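Local coordinates for protein aminotransferase AspB (PDB 3EZS) that probably acts as a pyridoxal 5'-phosphate-dependent aminotransferase, moving amino groups between amino acids and keto acids, at residues Ile86-Ser91 against Ala255-Leu260; Glu93-Phe98 against Leu224-Leu229; Ala290-Leu295 against Pro359-Pro364. One frame throughout, in Å; residues are numbered along the deposited sequence.

From the N terminus, strand 85-88 runs into helix 92-102, so the first segments of contacts 1 and 2 follow each other with one residue between. The chain then builds much of the large mixed sheet before Leu224-Leu229 returns to Glu93-Phe98 and closes contact 2. Ala255-Leu260 next closes contact 1 round it, so the loop of contact 2 lies wholly within that of contact 1. Contact 1 joins the outermost strand 85-88 to helix 247-257, contact 2 lays helix 92-102 on the interior strand 223-228, and the Arg257-Glu93 salt bridge links them; both touch one phosphate ion. Contact 3 opens later, in series, and joins helices 280-299 and 358-372, its centre about 38 Å from that of contact 1.

Contact 1. Residues Ile86-Ser91 against Ala255-Leu260; sequences ISTLGS and AFRAYL. With PO4 (phosphate ion), chain C.
Thr88 on strand 85-88 and Arg257 on helix 247-257 keep their backbones well apart, CA to CA 9.3 Å, and Arg257 reaches across, met by the side chains of Ile86 and Thr88. The arginine chain bends at chi3 (69°), which turns the guanidinium across the side chain of Thr88 at about a right angle. Thr88 CG2 then sits over the centre of one guanidinium face, 4.0 Å from Arg257 CZ. Ile86 CG2 touches Arg257 CD at 3.9 Å, the two side chains sliding past each other in opposite directions. A water bridges the two segments: it donates to Ser87 O (2.7 Å) and accepts from Arg257 NE (3.0 Å). Arg257 NH1 is hydrogen-bonded to Tyr253 OH and NH2 forms a salt bridge with Glu93, so all three nitrogens are engaged and rotation is fixed. The chain then makes an inverse gamma turn centred on Leu89, with a weak Gly90 N to Thr88 O bond; Thr88 OG1 also donates to Gly90 O at 2.8 Å. This delivers Ser91 N to O1 of a phosphate ion (2.9 Å, N-H...O 163°), probably from the crystallisation liquor, at a site consistent with that of the cofactor's phosphate. Strand 85-88 lies at the sheet edge beside strand 241-245, helix 92-102 begins just after the turn, and past Arg257 the chain reaches the second subunit, where Ala258 O accepts from that subunit's Arg92.

Contact 2. Residues Glu93-Phe98 against Leu224-Leu229; sequences EVLFNF and LVIHSL. With PO4 (phosphate ion), chain C.
Ile226 reaches from strand 223-228 to helix 92-102 with its CD1 tip, meeting one branch of each of two successive helix residues. Val94 CG1 comes alongside at 3.8 Å, the two side chains sliding past each other in opposite directions. That branch stands anti to the Val94 backbone N (chi1 -168°), which carries it toward the strand. Leu95 starts out turned to the flank, but its end swings back: CD2 touches Ile226 CD1 at 3.5 Å, the two side chains crossing at a slant. One turn on, Phe98 and Leu224 cross at about a right angle, although the modelled closeness of ring and methyl is doubtful. Segments 93-98 and 224-228 run roughly antiparallel, 147° between directions, axes 9.7 Å apart at closest, a helix laid on a face of the mixed sheet, consistent with the large domain of fold-type I pyridoxal phosphate enzymes. Ile191 and Ile243, on the strands flanking 223-228, extend the apolar floor under Phe98 and Ile226, and Tyr253 meets the Phe98 ring edge-to-face. Within the helix, Asn97 ND2 donates to Glu93 OE1 at 3.0 Å, arriving nearly along the C-O axis with the acceptor tilted 20° from the Asn97 amide plane, while OD1 pairs with Tyr253 OH. At the strand's far end Ser228 OG lies close to the bound phosphate ion, at a modelled distance too short to trust; Ser230 and Arg239 also grip it.

Contact 3. Residues Ala290-Leu295 against Pro359-Pro364; sequences ANNLKL and PLLEKP
Asn292 and Leu295 meet Leu361 and Glu362 in a side-by-side packing of two helices, 280-299 and 358-372, in the C-terminal part of what is probably a fold-type I aminotransferase. Segments 290-295 and 359-364 run nearly parallel, crossing at -20° with their axes 10.1 Å apart, and the join is only partly buried. Leu361 crosses Asn292 at about a right angle and lays its CD1 methyl over the flat amide, 3.2 Å from Asn292 CG. The amide is pinned by its polar ends: Asn292 ND2 donates to the carbonyls of Leu354 and Tyr356, and OD1 is hydrogen-bonded to Thr358 OG1. These bonds tie helix 280-299 to the loop before helix 358-372 and to its first residue, and fix the rotation of the buried amide beneath the leucine. One turn further, Leu295 extends toward the second helix, its CG anti to the backbone N (chi1 175°), and Leu365 gives it another apolar neighbour on that helix. Its CD2 branch passes Leu361 CB at 4.1 Å. Glu362, at the exposed margin, crosses Leu295 at about a right angle, and its aliphatic CG rests 3.8 Å from Leu295 CD2.

Contact 1. Residues Ile86-Ser91 against Ala255-Leu260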
# COMPACT_ATOMS: atom_id res chain seq x y z
N ILE A 86 12.52 3.46 8.74
CA ILE A 86 11.67 2.43 8.13
C ILE A 86 11.45 2.80 6.66
O ILE A 86 11.15 3.95 6.37
CB ILE A 86 10.31 2.26 8.88
CG1 ILE A 86 10.51 1.48 10.20
CG2 ILE A 86 9.28 1.51 8.02
CD1 ILE A 86 9.23 1.15 10.93
N SER A 87 11.62 1.83 5.76
CA SER A 87 11.41 2.01 4.31
C SER A 87 9.92 1.94 4.03
O SER A 87 9.23 1.04 4.56
CB SER A 87 12.10 0.90 3.51
OG SER A 87 13.52 0.95 3.59
N THR A 88 9.41 2.84 3.19
CA THR A 88 7.98 2.90 2.88
C THR A 88 7.70 3.01 1.37
O THR A 88 8.60 3.25 0.57
CB THR A 88 7.32 4.10 3.62
OG1 THR A 88 7.78 5.33 3.06
CG2 THR A 88 7.66 4.07 5.10
N LEU A 89 6.43 2.83 1.00
CA LEU A 89 6.00 2.83 -0.38
C LEU A 89 5.63 4.26 -0.79
O LEU A 89 4.49 4.55 -1.12
CB LEU A 89 4.80 1.88 -0.55
CG LEU A 89 4.61 1.32 -1.96
CD1 LEU A 89 5.79 0.37 -2.25
CD2 LEU A 89 3.29 0.62 -2.12
N GLY A 90 6.62 5.14 -0.81
CA GLY A 90 6.39 6.56 -1.05
C GLY A 90 6.01 7.21 0.28
O GLY A 90 6.04 6.56 1.32
N SER A 91 5.66 8.49 0.25
CA SER A 91 5.26 9.19 1.47
C SER A 91 3.73 9.24 1.70
O SER A 91 3.27 9.36 2.84
CB SER A 91 5.83 10.62 1.46
OG SER A 91 5.27 11.38 0.40
N ALA A 255 5.83 -3.53 13.20
CA ALA A 255 4.90 -4.65 13.46
C ALA A 255 3.52 -4.38 12.84
O ALA A 255 2.89 -5.29 12.30
CB ALA A 255 4.76 -4.92 14.97
N PHE A 256 3.06 -3.14 12.92
CA PHE A 256 1.78 -2.77 12.31
C PHE A 256 1.86 -2.93 10.78
O PHE A 256 0.98 -3.48 10.16
CB PHE A 256 1.40 -1.35 12.74
CG PHE A 256 0.18 -0.77 12.04
CD1 PHE A 256 -1.07 -1.34 12.20
CD2 PHE A 256 0.28 0.39 11.28
CE1 PHE A 256 -2.20 -0.79 11.58
CE2 PHE A 256 -0.85 0.95 10.67
CZ PHE A 256 -2.08 0.37 10.82
N ARG A 257 2.97 -2.50 10.20
CA ARG A 257 3.17 -2.56 8.75
C ARG A 257 3.22 -3.97 8.17
O ARG A 257 3.00 -4.16 6.96
CB ARG A 257 4.42 -1.77 8.36
CG ARG A 257 4.25 -0.25 8.45
CD ARG A 257 5.51 0.49 7.94
NE ARG A 257 5.68 0.33 6.50
CZ ARG A 257 5.08 1.09 5.58
NH1 ARG A 257 4.27 2.08 5.91
NH2 ARG A 257 5.28 0.84 4.30
N ALA A 258 3.51 -4.97 9.01
CA ALA A 258 3.53 -6.37 8.58
C ALA A 258 2.19 -6.76 7.97
O ALA A 258 2.16 -7.56 7.06
CB ALA A 258 3.86 -7.30 9.78
N TYR A 259 1.10 -6.18 8.48
CA TYR A 259 -0.28 -6.46 8.05
C TYR A 259 -0.82 -5.68 6.85
O TYR A 259 -1.82 -6.09 6.24
CB TYR A 259 -1.22 -6.14 9.21
CG TYR A 259 -1.00 -6.96 10.45
CD1 TYR A 259 -1.62 -8.21 10.60
CD2 TYR A 259 -0.18 -6.50 11.47
CE1 TYR A 259 -1.42 -8.97 11.74
CE2 TYR A 259 0.03 -7.25 12.62
CZ TYR A 259 -0.60 -8.49 12.76
OH TYR A 259 -0.38 -9.25 13.91
N LEU A 260 -0.20 -4.56 6.51
CA LEU A 260 -0.75 -3.64 5.53
C LEU A 260 -0.58 -3.96 4.05
O LEU A 260 -1.38 -3.49 3.25
CB LEU A 260 -0.19 -2.24 5.79
CG LEU A 260 -0.34 -1.67 7.21
CD1 LEU A 260 0.43 -0.36 7.28
CD2 LEU A 260 -1.81 -1.48 7.58
P PO4 C . 4.93 10.48 -2.88
O1 PO4 C . 6.16 10.14 -2.09
O2 PO4 C . 3.80 9.57 -2.52
O3 PO4 C . 5.20 10.31 -4.33
O4 PO4 C . 4.51 11.88 -2.51
O HOH W 1 8.25 -1.03 5.90

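Contact 2. Residues Glu93-Phe98 against Leu224-Leu229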
# COMPACT_ATOMS: atom_id res chain seq x y z
N GLU A 93 1.19 7.09 1.60
CA GLU A 93 0.63 6.08 2.50
C GLU A 93 1.05 6.27 3.95
O GLU A 93 0.24 6.08 4.85
CB GLU A 93 1.00 4.70 1.98
CG GLU A 93 2.51 4.38 1.86
CD GLU A 93 3.06 3.54 3.00
OE1 GLU A 93 2.44 3.47 4.08
OE2 GLU A 93 4.12 2.93 2.80
N VAL A 94 2.31 6.66 4.17
CA VAL A 94 2.83 6.85 5.52
C VAL A 94 2.09 8.01 6.17
O VAL A 94 1.69 7.89 7.33
CB VAL A 94 4.35 7.19 5.57
CG1 VAL A 94 4.85 7.09 7.02
CG2 VAL A 94 5.18 6.31 4.66
N LEU A 95 1.92 9.12 5.44
CA LEU A 95 1.20 10.31 5.94
C LEU A 95 -0.25 9.99 6.25
O LEU A 95 -0.86 10.57 7.16
CB LEU A 95 1.27 11.47 4.92
CG LEU A 95 2.62 12.18 4.67
CD1 LEU A 95 2.61 13.05 3.38
CD2 LEU A 95 2.97 13.01 5.91
N PHE A 96 -0.82 9.04 5.51
CA PHE A 96 -2.19 8.67 5.73
C PHE A 96 -2.37 7.71 6.90
O PHE A 96 -3.29 7.89 7.70
CB PHE A 96 -2.81 8.05 4.48
CG PHE A 96 -4.25 7.64 4.69
CD1 PHE A 96 -5.24 8.60 4.75
CD2 PHE A 96 -4.59 6.32 4.91
CE1 PHE A 96 -6.55 8.25 4.97
CE2 PHE A 96 -5.90 5.97 5.13
CZ PHE A 96 -6.89 6.94 5.16
N ASN A 97 -1.52 6.69 6.99
CA ASN A 97 -1.73 5.66 8.02
C ASN A 97 -0.95 5.81 9.30
O ASN A 97 -1.33 5.20 10.30
CB ASN A 97 -1.58 4.22 7.44
CG ASN A 97 -0.16 3.87 7.06
OD1 ASN A 97 0.75 4.04 7.86
ND2 ASN A 97 0.04 3.38 5.84
N PHE A 98 0.12 6.59 9.31
CA PHE A 98 0.89 6.70 10.56
C PHE A 98 0.02 7.26 11.70
O PHE A 98 0.05 6.74 12.81
CB PHE A 98 2.18 7.50 10.40
CG PHE A 98 3.09 7.44 11.61
CD1 PHE A 98 3.90 6.33 11.83
CD2 PHE A 98 3.12 8.48 12.53
CE1 PHE A 98 4.71 6.25 12.93
CE2 PHE A 98 3.94 8.40 13.66
CZ PHE A 98 4.74 7.29 13.85
N LEU A 224 9.51 12.50 14.21
CA LEU A 224 9.64 11.72 12.98
C LEU A 224 9.62 12.64 11.75
O LEU A 224 9.02 13.70 11.77
CB LEU A 224 8.48 10.72 12.87
CG LEU A 224 8.37 9.66 13.98
CD1 LEU A 224 6.95 9.38 14.30
CD2 LEU A 224 9.15 8.39 13.68
N VAL A 225 10.31 12.22 10.70
CA VAL A 225 10.39 12.95 9.45
C VAL A 225 10.05 11.94 8.36
O VAL A 225 10.39 10.77 8.47
CB VAL A 225 11.80 13.58 9.20
CG1 VAL A 225 12.15 14.67 10.26
CG2 VAL A 225 12.89 12.51 9.16
N ILE A 226 9.37 12.40 7.33
CA ILE A 226 8.91 11.56 6.23
C ILE A 226 9.54 12.05 4.92
O ILE A 226 9.46 13.22 4.60
CB ILE A 226 7.35 11.57 6.16
CG1 ILE A 226 6.79 10.88 7.40
CG2 ILE A 226 6.84 10.90 4.86
CD1 ILE A 226 5.25 10.84 7.48
N HIS A 227 10.18 11.14 4.19
CA HIS A 227 10.87 11.48 2.94
C HIS A 227 10.34 10.66 1.78
O HIS A 227 9.71 9.62 1.99
CB HIS A 227 12.39 11.30 3.10
CG HIS A 227 13.03 12.35 3.97
ND1 HIS A 227 13.81 13.37 3.45
CD2 HIS A 227 12.99 12.55 5.31
CE1 HIS A 227 14.24 14.14 4.44
NE2 HIS A 227 13.76 13.66 5.58
N SER A 228 10.58 11.16 0.57
CA SER A 228 10.17 10.51 -0.67
C SER A 228 11.22 10.74 -1.74
O SER A 228 11.86 11.76 -1.75
CB SER A 228 8.86 11.10 -1.17
OG SER A 228 8.53 10.57 -2.45
N LEU A 229 11.32 9.80 -2.67
CA LEU A 229 12.26 9.88 -3.80
C LEU A 229 11.64 10.51 -5.06
O LEU A 229 12.35 10.87 -6.01
CB LEU A 229 12.65 8.45 -4.15
CG LEU A 229 13.91 8.19 -4.96
CD1 LEU A 229 15.13 8.79 -4.25
CD2 LEU A 229 14.05 6.68 -5.15
P PO4 C . 4.93 10.48 -2.88
O1 PO4 C . 6.16 10.14 -2.09
O2 PO4 C . 3.80 9.57 -2.52
O3 PO4 C . 5.20 10.31 -4.33
O4 PO4 C . 4.51 11.88 -2.51

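Contact 3. Residues Ala290-Leu295 against Pro359-Pro364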
# COMPACT_ATOMS: atom_id res chain seq x y z
N ALA A 290 16.01 25.27 -9.14
CA ALA A 290 16.70 26.44 -8.59
C ALA A 290 16.55 27.60 -9.54
O ALA A 290 16.17 28.69 -9.13
CB ALA A 290 18.18 26.14 -8.37
N ASN A 291 16.85 27.34 -10.82
CA ASN A 291 16.72 28.35 -11.88
C ASN A 291 15.29 28.78 -12.17
O ASN A 291 15.08 29.92 -12.60
CB ASN A 291 17.42 27.89 -13.16
CG ASN A 291 18.94 27.85 -13.01
OD1 ASN A 291 19.52 28.64 -12.27
ND2 ASN A 291 19.59 26.96 -13.76
N ASN A 292 14.33 27.89 -11.96
CA ASN A 292 12.91 28.25 -12.12
C ASN A 292 12.50 29.30 -11.09
O ASN A 292 11.90 30.32 -11.45
CB ASN A 292 11.98 27.02 -12.04
CG ASN A 292 12.18 26.06 -13.19
OD1 ASN A 292 12.87 26.38 -14.16
ND2 ASN A 292 11.56 24.88 -13.11
N LEU A 293 12.85 29.07 -9.82
CA LEU A 293 12.55 30.03 -8.74
C LEU A 293 13.23 31.38 -8.97
O LEU A 293 12.62 32.42 -8.72
CB LEU A 293 12.99 29.49 -7.37
CG LEU A 293 12.33 28.26 -6.75
CD1 LEU A 293 12.98 27.91 -5.39
CD2 LEU A 293 10.82 28.48 -6.59
N LYS A 294 14.49 31.36 -9.42
CA LYS A 294 15.22 32.59 -9.73
C LYS A 294 14.54 33.39 -10.82
O LYS A 294 14.43 34.61 -10.72
CB LYS A 294 16.66 32.29 -10.19
CG LYS A 294 17.55 31.76 -9.09
CD LYS A 294 19.00 31.53 -9.58
CE LYS A 294 19.84 30.89 -8.48
NZ LYS A 294 19.82 31.66 -7.21
N LEU A 295 14.13 32.69 -11.88
CA LEU A 295 13.46 33.33 -13.01
C LEU A 295 12.14 33.98 -12.56
O LEU A 295 11.89 35.15 -12.86
CB LEU A 295 13.18 32.30 -14.12
CG LEU A 295 12.38 32.80 -15.31
CD1 LEU A 295 13.10 33.97 -16.01
CD2 LEU A 295 12.08 31.66 -16.24
N PRO A 359 13.77 27.21 -19.71
CA PRO A 359 13.42 28.04 -20.86
C PRO A 359 11.94 28.05 -21.25
O PRO A 359 11.46 29.03 -21.82
CB PRO A 359 14.27 27.43 -21.99
CG PRO A 359 15.36 26.67 -21.30
CD PRO A 359 14.71 26.15 -20.07
N LEU A 360 11.21 26.97 -20.93
CA LEU A 360 9.79 26.86 -21.26
C LEU A 360 8.91 27.78 -20.40
O LEU A 360 7.79 28.09 -20.79
CB LEU A 360 9.31 25.41 -21.16
CG LEU A 360 10.07 24.38 -22.01
CD1 LEU A 360 9.74 22.92 -21.62
CD2 LEU A 360 9.82 24.64 -23.49
N LEU A 361 9.44 28.23 -19.27
CA LEU A 361 8.72 29.07 -18.32
C LEU A 361 8.79 30.58 -18.57
O LEU A 361 7.95 31.31 -18.07
CB LEU A 361 9.26 28.82 -16.89
CG LEU A 361 9.19 27.41 -16.30
CD1 LEU A 361 9.77 27.38 -14.86
CD2 LEU A 361 7.75 26.88 -16.31
N GLU A 362 9.78 31.03 -19.32
CA GLU A 362 10.02 32.47 -19.51
C GLU A 362 8.80 33.21 -20.03
O GLU A 362 8.36 34.18 -19.42
CB GLU A 362 11.21 32.74 -20.44
CG GLU A 362 12.54 32.14 -19.98
CD GLU A 362 13.63 32.29 -21.02
OE1 GLU A 362 13.58 33.28 -21.81
OE2 GLU A 362 14.55 31.43 -21.05
N LYS A 363 8.25 32.73 -21.14
CA LYS A 363 7.09 33.36 -21.74
C LYS A 363 5.85 33.30 -20.84
O LYS A 363 5.31 34.35 -20.49
CB LYS A 363 6.80 32.78 -23.14
CG LYS A 363 5.69 33.48 -23.92
CD LYS A 363 6.09 34.91 -24.27
CE LYS A 363 5.02 35.61 -25.07
NZ LYS A 363 5.44 37.00 -25.38
N PRO A 364 5.38 32.09 -20.47
CA PRO A 364 4.18 32.05 -19.63
C PRO A 364 4.25 32.83 -18.32
O PRO A 364 3.24 33.41 -17.91
CB PRO A 364 4.01 30.57 -19.32
CG PRO A 364 5.26 29.92 -19.72
CD PRO A 364 5.83 30.73 -20.81